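Local coordinates for protein pyruvate kinase (Pyrobaculum aerophilum, PDB 3QTG) that catalyses the last step of glycolysis, the transfer of a phosphoryl group from phosphoenolpyruvate to ADP to give pyruvate and ATP, with the help of a divalent metal ion, at residues A[78-83]-A[199-204]; A[82-87]-A[178-183]; A[203-208]-A[227-232]. All blocks are in the same frame, centred on the assembly; numbering follows the deposited sequence.

Contact 1 of 3, residues A[78-83]-A[199-204]; sequences IVDLKG and YVAISL
Two flat groups lie on the same face of this strand pair, the carboxylate of Asp80 beside Ala201 and the ring of Tyr199 beyond Ile78. The carboxylate carbon CG of Asp80 rests 3.9 Å from CB of Ala201, placed there by a first torsion that holds CG anti to the backbone N (chi1 -161°). OD1 faces Lys230 in a salt bridge and OD2 faces Arg46 in another, so each oxygen has a basic partner. By similarity Asp80 is a potassium ligand, Arg46 binds substrate and Lys230 stabilises the transition state. Tyr199 meets Ile78 mainly through its root: CG1 of Ile78 sits 3.8 Å from CB of Tyr199 and reaches the ring obliquely. The ring lies beyond the pair and meets that of Tyr249 with planes near perpendicular, and its OH hydrogen-bonds Ser411 O.

Beneath these groups the backbones form a regular parallel ladder. Val79 N donates to Tyr199 O (2.9 Å), Ala201 N to Val79 O (2.8 Å) and Leu81 N to Ala201 O (2.9 Å). Where the strands end, a side chain takes over: the hydroxyl OG of Ser203 donates to Leu81 O at 2.7 Å, nearly along the C=O axis, and the pairing thus carries on one step into the loops. Val79 and Val200 turn to the other face, where CD1 of Leu81 also touches CG1 of Val200 at 3.7 Å.

The axes of the short strand segments are inclined by 23°, running the same way as neighbours in the eight-stranded barrel. Strand 76-80 is flanked on its far side by strand 44-48, and strand 199-202 by strand 226-231. Val200 and Ile202 pack outward on helix 208-220, Leu81 packs on helix 181-190, and the face with Asp80 and Ala201 looks into the barrel.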
loop_
_atom_site.group_PDB
_atom_site.type_symbol
_atom_site.label_atom_id
_atom_site.label_comp_id
_atom_site.label_asym_id
_atom_site.label_seq_id
_atom_site.Cartn_x
_atom_site.Cartn_y
_atom_site.Cartn_z
ATOM N N ILE A 78 -5.340 2.820 -41.755
ATOM C CA ILE A 78 -6.652 2.552 -41.205
ATOM C C ILE A 78 -7.734 2.893 -42.259
ATOM O O ILE A 78 -7.740 3.979 -42.852
ATOM C CB ILE A 78 -6.884 3.423 -39.939
ATOM C CG1 ILE A 78 -5.749 3.225 -38.924
ATOM C CG2 ILE A 78 -8.263 3.144 -39.319
ATOM C CD1 ILE A 78 -5.462 4.445 -38.044
ATOM N N VAL A 79 -8.653 1.971 -42.497
ATOM C CA VAL A 79 -9.812 2.320 -43.307
ATOM C C VAL A 79 -11.018 2.329 -42.383
ATOM O O VAL A 79 -11.204 1.416 -41.592
ATOM C CB VAL A 79 -10.008 1.399 -44.568
ATOM C CG1 VAL A 79 -8.776 1.478 -45.510
ATOM C CG2 VAL A 79 -10.304 -0.055 -44.168
ATOM N N ASP A 80 -11.821 3.379 -42.490
ATOM C CA ASP A 80 -12.988 3.543 -41.640
ATOM C C ASP A 80 -14.280 3.264 -42.421
ATOM O O ASP A 80 -14.599 3.950 -43.392
ATOM C CB ASP A 80 -12.983 4.946 -41.023
ATOM C CG ASP A 80 -13.867 5.045 -39.798
ATOM O OD1 ASP A 80 -14.819 4.233 -39.694
ATOM O OD2 ASP A 80 -13.611 5.923 -38.922
ATOM N N LEU A 81 -15.017 2.246 -41.995
ATOM C CA LEU A 81 -16.236 1.864 -42.691
ATOM C C LEU A 81 -17.411 2.793 -42.369
ATOM O O LEU A 81 -17.542 3.313 -41.244
ATOM C CB LEU A 81 -16.614 0.408 -42.398
ATOM C CG LEU A 81 -15.644 -0.690 -42.825
ATOM C CD1 LEU A 81 -16.074 -1.985 -42.187
ATOM C CD2 LEU A 81 -15.624 -0.816 -44.336
ATOM N N LYS A 82 -18.263 2.977 -43.379
ATOM C CA LYS A 82 -19.420 3.863 -43.286
ATOM C C LYS A 82 -20.415 3.381 -42.228
ATOM O O LYS A 82 -20.908 4.173 -41.433
ATOM C CB LYS A 82 -20.089 3.999 -44.675
ATOM C CG LYS A 82 -21.151 5.106 -44.790
ATOM C CD LYS A 82 -20.707 6.410 -44.074
ATOM C CE LYS A 82 -21.682 7.592 -44.290
ATOM N NZ LYS A 82 -21.094 8.910 -43.829
ATOM N N GLY A 83 -20.703 2.086 -42.210
ATOM C CA GLY A 83 -21.706 1.560 -41.289
ATOM C C GLY A 83 -23.128 1.825 -41.782
ATOM O O GLY A 83 -23.336 2.568 -42.739
ATOM N N TYR A 199 -5.683 -1.692 -40.328
ATOM C CA TYR A 199 -6.826 -1.605 -39.415
ATOM C C TYR A 199 -8.088 -1.324 -40.190
ATOM O O TYR A 199 -8.072 -0.547 -41.140
ATOM C CB TYR A 199 -6.629 -0.461 -38.418
ATOM C CG TYR A 199 -5.546 -0.703 -37.391
ATOM C CD1 TYR A 199 -5.869 -1.150 -36.102
ATOM C CD2 TYR A 199 -4.198 -0.482 -37.701
ATOM C CE1 TYR A 199 -4.869 -1.375 -35.156
ATOM C CE2 TYR A 199 -3.205 -0.706 -36.773
ATOM C CZ TYR A 199 -3.547 -1.155 -35.503
ATOM O OH TYR A 199 -2.559 -1.359 -34.571
ATOM N N VAL A 200 -9.177 -1.951 -39.762
ATOM C CA VAL A 200 -10.514 -1.691 -40.281
ATOM C C VAL A 200 -11.360 -1.196 -39.119
ATOM O O VAL A 200 -11.536 -1.908 -38.128
ATOM C CB VAL A 200 -11.169 -2.990 -40.851
ATOM C CG1 VAL A 200 -12.685 -2.829 -41.034
ATOM C CG2 VAL A 200 -10.505 -3.406 -42.139
ATOM N N ALA A 201 -11.883 0.015 -39.238
ATOM C CA ALA A 201 -12.662 0.591 -38.159
ATOM C C ALA A 201 -14.178 0.418 -38.405
ATOM O O ALA A 201 -14.687 0.789 -39.457
ATOM C CB ALA A 201 -12.267 2.051 -37.939
ATOM N N ILE A 202 -14.862 -0.197 -37.439
ATOM C CA ILE A 202 -16.291 -0.538 -37.523
ATOM C C ILE A 202 -17.120 0.586 -36.920
ATOM O O ILE A 202 -16.855 1.015 -35.789
ATOM C CB ILE A 202 -16.633 -1.785 -36.683
ATOM C CG1 ILE A 202 -15.843 -2.990 -37.134
ATOM C CG2 ILE A 202 -18.134 -2.121 -36.770
ATOM C CD1 ILE A 202 -16.106 -4.184 -36.248
ATOM N N SER A 203 -18.136 1.032 -37.662
ATOM C CA SER A 203 -19.096 2.018 -37.158
ATOM C C SER A 203 -20.355 1.381 -36.585
ATOM O O SER A 203 -20.864 0.417 -37.126
ATOM C CB SER A 203 -19.466 3.026 -38.251
ATOM O OG SER A 203 -18.306 3.742 -38.667
ATOM N N LEU A 204 -20.834 1.914 -35.473
ATOM C CA LEU A 204 -22.175 1.611 -34.946
ATOM C C LEU A 204 -22.406 0.173 -34.492
ATOM O O LEU A 204 -23.553 -0.283 -34.453
ATOM C CB LEU A 204 -23.292 2.061 -35.929
ATOM C CG LEU A 204 -23.351 3.548 -36.320
ATOM C CD1 LEU A 204 -24.424 3.830 -37.409
ATOM C CD2 LEU A 204 -23.572 4.447 -35.096
#

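Contact 2 of 3, residues A[82-87]-A[178-183]; sequences KGPSIR and TPAEED
The first torsion of Asp183 sets CG anti to its own carbonyl carbon (chi1 -71°), 3.5 Å from Gly83 N, and the carboxylate lies against the loop backbone. OD1 accepts from Gly83 N at 2.9 Å through its syn lone pair, on a nearly straight path (163° at the hydrogen). OD2 lies 3.2 Å from Gly83 CA, and both oxygens stay close to the start of the glycine. One residue earlier, Glu182 bends at its second torsion (chi2 82°), and its OE2 meets a water that donates to it at 2.8 Å. The same water accepts from Ser85 N at 3.2 Å, a longer bond, and so links helix and loop by solvent.

In the pyruvate kinase fold the small domain built mainly of strands is inserted after the third barrel strand, and segments 82-87 and 178-183 lie on the way out to it and on the way back. They meet at Gly83, Pro84 and Ala180, close to where the two connections leave and rejoin the barrel. Ala180, the N-cap residue of helix 181-190, presses its CB on Pro84, 3.7 Å from N and 4.0 Å from CB of that proline. CG2 of Thr178 makes a looser contact with CG of Pro84, its OG1 being hydrogen-bonded to Asp210. Pro179, joined to Thr178 by a cis peptide, packs on helix 208-220. Further out, Arg87, an ATP-binding residue by similarity, gives its NE to Ser85 OG at 3.0 Å, the oxygen lying somewhat above the guanidinium plane, and its NH1 bonds Gly164 O.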
loop_
_atom_site.group_PDB
_atom_site.type_symbol
_atom_site.label_atom_id
_atom_site.label_comp_id
_atom_site.label_asym_id
_atom_site.label_seq_id
_atom_site.Cartn_x
_atom_site.Cartn_y
_atom_site.Cartn_z
ATOM N N LYS A 82 -18.263 2.977 -43.379
ATOM C CA LYS A 82 -19.420 3.863 -43.286
ATOM C C LYS A 82 -20.415 3.381 -42.228
ATOM O O LYS A 82 -20.908 4.173 -41.433
ATOM C CB LYS A 82 -20.089 3.999 -44.675
ATOM C CG LYS A 82 -21.151 5.106 -44.790
ATOM C CD LYS A 82 -20.707 6.410 -44.074
ATOM C CE LYS A 82 -21.682 7.592 -44.290
ATOM N NZ LYS A 82 -21.094 8.910 -43.829
ATOM N N GLY A 83 -20.703 2.086 -42.210
ATOM C CA GLY A 83 -21.706 1.560 -41.289
ATOM C C GLY A 83 -23.128 1.825 -41.782
ATOM O O GLY A 83 -23.336 2.568 -42.739
ATOM N N PRO A 84 -24.124 1.219 -41.128
ATOM C CA PRO A 84 -25.472 1.458 -41.652
ATOM C C PRO A 84 -25.967 2.870 -41.312
ATOM O O PRO A 84 -25.415 3.553 -40.451
ATOM C CB PRO A 84 -26.323 0.375 -40.978
ATOM C CG PRO A 84 -25.570 0.010 -39.707
ATOM C CD PRO A 84 -24.101 0.348 -39.938
ATOM N N SER A 85 -26.981 3.334 -42.026
ATOM C CA SER A 85 -27.533 4.638 -41.754
ATOM C C SER A 85 -28.976 4.546 -42.153
ATOM O O SER A 85 -29.343 3.678 -42.970
ATOM C CB SER A 85 -26.838 5.696 -42.606
ATOM O OG SER A 85 -27.003 5.395 -43.987
ATOM N N ILE A 86 -29.789 5.430 -41.582
ATOM C CA ILE A 86 -31.151 5.607 -42.042
ATOM C C ILE A 86 -31.228 6.977 -42.695
ATOM O O ILE A 86 -30.851 7.974 -42.089
ATOM C CB ILE A 86 -32.190 5.456 -40.885
ATOM C CG1 ILE A 86 -32.177 4.020 -40.354
ATOM C CG2 ILE A 86 -33.585 5.873 -41.365
ATOM C CD1 ILE A 86 -33.212 3.726 -39.254
ATOM N N ARG A 87 -31.694 7.010 -43.945
ATOM C CA ARG A 87 -31.735 8.256 -44.697
ATOM C C ARG A 87 -33.124 8.562 -45.213
ATOM O O ARG A 87 -33.902 7.649 -45.454
ATOM C CB ARG A 87 -30.733 8.200 -45.851
ATOM C CG ARG A 87 -29.305 8.196 -45.340
ATOM C CD ARG A 87 -28.281 7.810 -46.396
ATOM N NE ARG A 87 -26.956 7.845 -45.766
ATOM C CZ ARG A 87 -26.206 8.940 -45.626
ATOM N NH1 ARG A 87 -26.617 10.111 -46.098
ATOM N NH2 ARG A 87 -25.032 8.860 -45.019
ATOM N N THR A 178 -26.315 -6.423 -39.341
ATOM C CA THR A 178 -24.959 -6.073 -39.806
ATOM C C THR A 178 -24.160 -7.300 -40.290
ATOM O O THR A 178 -24.562 -8.431 -40.012
ATOM C CB THR A 178 -24.139 -5.361 -38.698
ATOM O OG1 THR A 178 -23.994 -6.250 -37.587
ATOM C CG2 THR A 178 -24.815 -4.088 -38.247
ATOM N N PRO A 179 -23.027 -7.080 -41.017
ATOM C CA PRO A 179 -22.470 -5.787 -41.464
ATOM C C PRO A 179 -23.381 -5.158 -42.516
ATOM O O PRO A 179 -24.173 -5.863 -43.138
ATOM C CB PRO A 179 -21.126 -6.169 -42.107
ATOM C CG PRO A 179 -20.861 -7.568 -41.684
ATOM C CD PRO A 179 -22.197 -8.203 -41.492
ATOM N N ALA A 180 -23.265 -3.843 -42.695
ATOM C CA ALA A 180 -24.065 -3.122 -43.671
ATOM C C ALA A 180 -23.697 -3.544 -45.093
ATOM O O ALA A 180 -22.516 -3.745 -45.416
ATOM C CB ALA A 180 -23.900 -1.625 -43.498
ATOM N N GLU A 181 -24.719 -3.663 -45.935
ATOM C CA GLU A 181 -24.557 -4.069 -47.331
ATOM C C GLU A 181 -23.516 -3.194 -48.025
ATOM O O GLU A 181 -22.705 -3.682 -48.810
ATOM C CB GLU A 181 -25.905 -3.997 -48.063
ATOM C CG GLU A 181 -26.083 -5.078 -49.123
ATOM C CD GLU A 181 -27.036 -4.680 -50.242
ATOM O OE1 GLU A 181 -26.742 -5.043 -51.403
ATOM O OE2 GLU A 181 -28.062 -4.011 -49.975
ATOM N N GLU A 182 -23.534 -1.900 -47.704
ATOM C CA GLU A 182 -22.586 -0.930 -48.261
ATOM C C GLU A 182 -21.149 -1.153 -47.745
ATOM O O GLU A 182 -20.175 -0.814 -48.433
ATOM C CB GLU A 182 -23.030 0.504 -47.941
ATOM C CG GLU A 182 -24.438 0.891 -48.407
ATOM C CD GLU A 182 -25.552 0.435 -47.450
ATOM O OE1 GLU A 182 -26.527 -0.193 -47.938
ATOM O OE2 GLU A 182 -25.463 0.700 -46.223
ATOM N N ASP A 183 -21.020 -1.698 -46.536
ATOM C CA ASP A 183 -19.703 -2.025 -45.987
ATOM C C ASP A 183 -19.123 -3.239 -46.719
ATOM O O ASP A 183 -17.972 -3.212 -47.175
ATOM C CB ASP A 183 -19.780 -2.276 -44.468
ATOM C CG ASP A 183 -20.039 -0.994 -43.660
ATOM O OD1 ASP A 183 -19.858 0.121 -44.204
ATOM O OD2 ASP A 183 -20.423 -1.109 -42.474
HETATM O O HOH W 1 -27.660 1.427 -44.561
#

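Contact 3 of 3, residues A[203-208]-A[227-232]; sequences SLAKSC and VAVKIE
Glu232, just past the end of strand 226-231, reaches to the backbone of Leu204. CB lies 4.1 Å from CD2 of Leu204, whose side chain crosses it at about a right angle. CG is anti to the carbonyl carbon (chi1 -79°), and beyond it the chain is extended, with CD 3.5 Å from Leu204 N. At the tip the two oxygens part. OE2 accepts from Leu204 N; the modelled separation of 2.4 Å is very short and its exact value doubtful. OE1 approaches Ser203 OG at 3.6 Å and stands close to Asp256. Both acids are magnesium ligands by similarity, so the nearness of these like charges is consistent with a metal site that would be shared between them.

Lys230, the predicted transition-state stabiliser, also reaches Ser203. Its chain bends at the second, third and fourth torsions, and NZ donates to Ser203 OG in a hydrogen bond of 2.6 Å. NZ has a second partner in Asp80, and forms a long salt bridge with OE1 of Glu232 (3.8 Å). Ser203 OG thus accepts here besides its donation to the end of the neighbouring strand, and may help to position the ammonium group.

Two waters fill in the backbone pairing past the strand end: one links Ala205 N (3.0 Å) to Lys230 O, and the other joins Ala205 O, Lys230 O and Glu232 N. Ala205 CB adds a loose contact with Val229 CG1.

The loop follows strand 199-202 and enters helix 208-220, which returns to strand 226-231, making a beta-alpha-beta crossover. Val229 packs on that helix, Ile231 on helix 234-238, and Lys230 lies against Val251 of the next barrel strand, 249-253.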
loop_
_atom_site.group_PDB
_atom_site.type_symbol
_atom_site.label_atom_id
_atom_site.label_comp_id
_atom_site.label_asym_id
_atom_site.label_seq_id
_atom_site.Cartn_x
_atom_site.Cartn_y
_atom_site.Cartn_z
ATOM N N SER A 203 -18.136 1.032 -37.662
ATOM C CA SER A 203 -19.096 2.018 -37.158
ATOM C C SER A 203 -20.355 1.381 -36.585
ATOM O O SER A 203 -20.864 0.417 -37.126
ATOM C CB SER A 203 -19.466 3.026 -38.251
ATOM O OG SER A 203 -18.306 3.742 -38.667
ATOM N N LEU A 204 -20.834 1.914 -35.473
ATOM C CA LEU A 204 -22.175 1.611 -34.946
ATOM C C LEU A 204 -22.406 0.173 -34.492
ATOM O O LEU A 204 -23.553 -0.283 -34.453
ATOM C CB LEU A 204 -23.292 2.061 -35.929
ATOM C CG LEU A 204 -23.351 3.548 -36.320
ATOM C CD1 LEU A 204 -24.424 3.830 -37.409
ATOM C CD2 LEU A 204 -23.572 4.447 -35.096
ATOM N N ALA A 205 -21.330 -0.534 -34.144
ATOM C CA ALA A 205 -21.444 -1.840 -33.508
ATOM C C ALA A 205 -21.968 -1.675 -32.084
ATOM O O ALA A 205 -21.652 -0.696 -31.406
ATOM C CB ALA A 205 -20.092 -2.538 -33.509
ATOM N N LYS A 206 -22.802 -2.597 -31.620
ATOM C CA LYS A 206 -23.261 -2.509 -30.217
ATOM C C LYS A 206 -23.322 -3.862 -29.516
ATOM O O LYS A 206 -23.777 -3.948 -28.377
ATOM C CB LYS A 206 -24.601 -1.746 -30.069
ATOM C CG LYS A 206 -25.790 -2.368 -30.804
ATOM C CD LYS A 206 -27.072 -1.533 -30.629
ATOM C CE LYS A 206 -28.199 -2.075 -31.524
ATOM N NZ LYS A 206 -29.503 -1.394 -31.306
ATOM N N SER A 207 -22.871 -4.906 -30.208
ATOM C CA SER A 207 -22.713 -6.217 -29.603
ATOM C C SER A 207 -21.504 -6.934 -30.185
ATOM O O SER A 207 -21.018 -6.596 -31.266
ATOM C CB SER A 207 -23.973 -7.061 -29.809
ATOM O OG SER A 207 -24.100 -7.436 -31.166
ATOM N N CYS A 208 -21.037 -7.938 -29.454
ATOM C CA CYS A 208 -19.980 -8.812 -29.937
ATOM C C CYS A 208 -20.322 -9.486 -31.259
ATOM O O CYS A 208 -19.444 -9.643 -32.097
ATOM C CB CYS A 208 -19.610 -9.822 -28.859
ATOM S SG CYS A 208 -19.181 -8.918 -27.348
ATOM N N VAL A 227 -9.190 -5.245 -36.004
ATOM C CA VAL A 227 -10.515 -4.635 -36.007
ATOM C C VAL A 227 -10.637 -3.574 -34.905
ATOM O O VAL A 227 -10.544 -3.872 -33.712
ATOM C CB VAL A 227 -11.630 -5.691 -35.900
ATOM C CG1 VAL A 227 -12.967 -5.031 -35.890
ATOM C CG2 VAL A 227 -11.538 -6.642 -37.083
ATOM N N ALA A 228 -10.829 -2.332 -35.334
ATOM C CA ALA A 228 -10.978 -1.207 -34.418
ATOM C C ALA A 228 -12.462 -0.911 -34.260
ATOM O O ALA A 228 -13.195 -0.788 -35.255
ATOM C CB ALA A 228 -10.212 0.003 -34.942
ATOM N N VAL A 229 -12.923 -0.855 -33.015
ATOM C CA VAL A 229 -14.341 -0.681 -32.726
ATOM C C VAL A 229 -14.611 0.712 -32.181
ATOM O O VAL A 229 -14.136 1.076 -31.111
ATOM C CB VAL A 229 -14.860 -1.745 -31.754
ATOM C CG1 VAL A 229 -16.353 -1.486 -31.368
ATOM C CG2 VAL A 229 -14.653 -3.166 -32.335
ATOM N N LYS A 230 -15.375 1.491 -32.945
ATOM C CA LYS A 230 -15.766 2.835 -32.535
ATOM C C LYS A 230 -16.906 2.785 -31.549
ATOM O O LYS A 230 -17.857 2.034 -31.732
ATOM C CB LYS A 230 -16.151 3.683 -33.743
ATOM C CG LYS A 230 -15.074 3.679 -34.806
ATOM C CD LYS A 230 -14.871 5.049 -35.425
ATOM C CE LYS A 230 -16.043 5.449 -36.296
ATOM N NZ LYS A 230 -16.094 4.601 -37.507
ATOM N N ILE A 231 -16.786 3.565 -30.480
ATOM C CA ILE A 231 -17.861 3.701 -29.505
ATOM C C ILE A 231 -18.545 5.039 -29.832
ATOM O O ILE A 231 -17.979 6.116 -29.607
ATOM C CB ILE A 231 -17.321 3.619 -28.057
ATOM C CG1 ILE A 231 -16.408 2.380 -27.893
ATOM C CG2 ILE A 231 -18.459 3.610 -27.050
ATOM C CD1 ILE A 231 -17.112 1.013 -27.967
ATOM N N GLU A 232 -19.749 4.933 -30.393
ATOM C CA GLU A 232 -20.423 6.044 -31.069
ATOM C C GLU A 232 -21.786 6.351 -30.470
ATOM O O GLU A 232 -22.357 7.404 -30.735
ATOM C CB GLU A 232 -20.623 5.724 -32.567
ATOM C CG GLU A 232 -19.415 5.899 -33.440
ATOM C CD GLU A 232 -19.501 5.093 -34.726
ATOM O OE1 GLU A 232 -19.315 5.670 -35.815
ATOM O OE2 GLU A 232 -19.767 3.880 -34.663
HETATM O O HOH W 2 -18.469 0.345 -33.957
HETATM O O HOH W 3 -20.823 2.306 -31.610
#

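In the fold
All three contacts gather on one side of the eight-stranded barrel, around the C-terminal ends of strands 76-80, 199-202 and 226-231, which stand third, fourth and fifth in its order. Contacts 1 and 3 have centres about 9 Å apart and share Ser203 and Leu204; the centre of contact 2, which shares Lys82 and Gly83 with contact 1, lies about 11 Å from that of contact 1 and about 13 Å from that of contact 3. Along the chain, contacts 1 and 2 both start within 78-87; contact 2 closes at 178-183, before contact 3 opens at 203-208, where contact 1 ends. Together they run from the inserted domain's root to residues assigned by similarity to metal binding and catalysis.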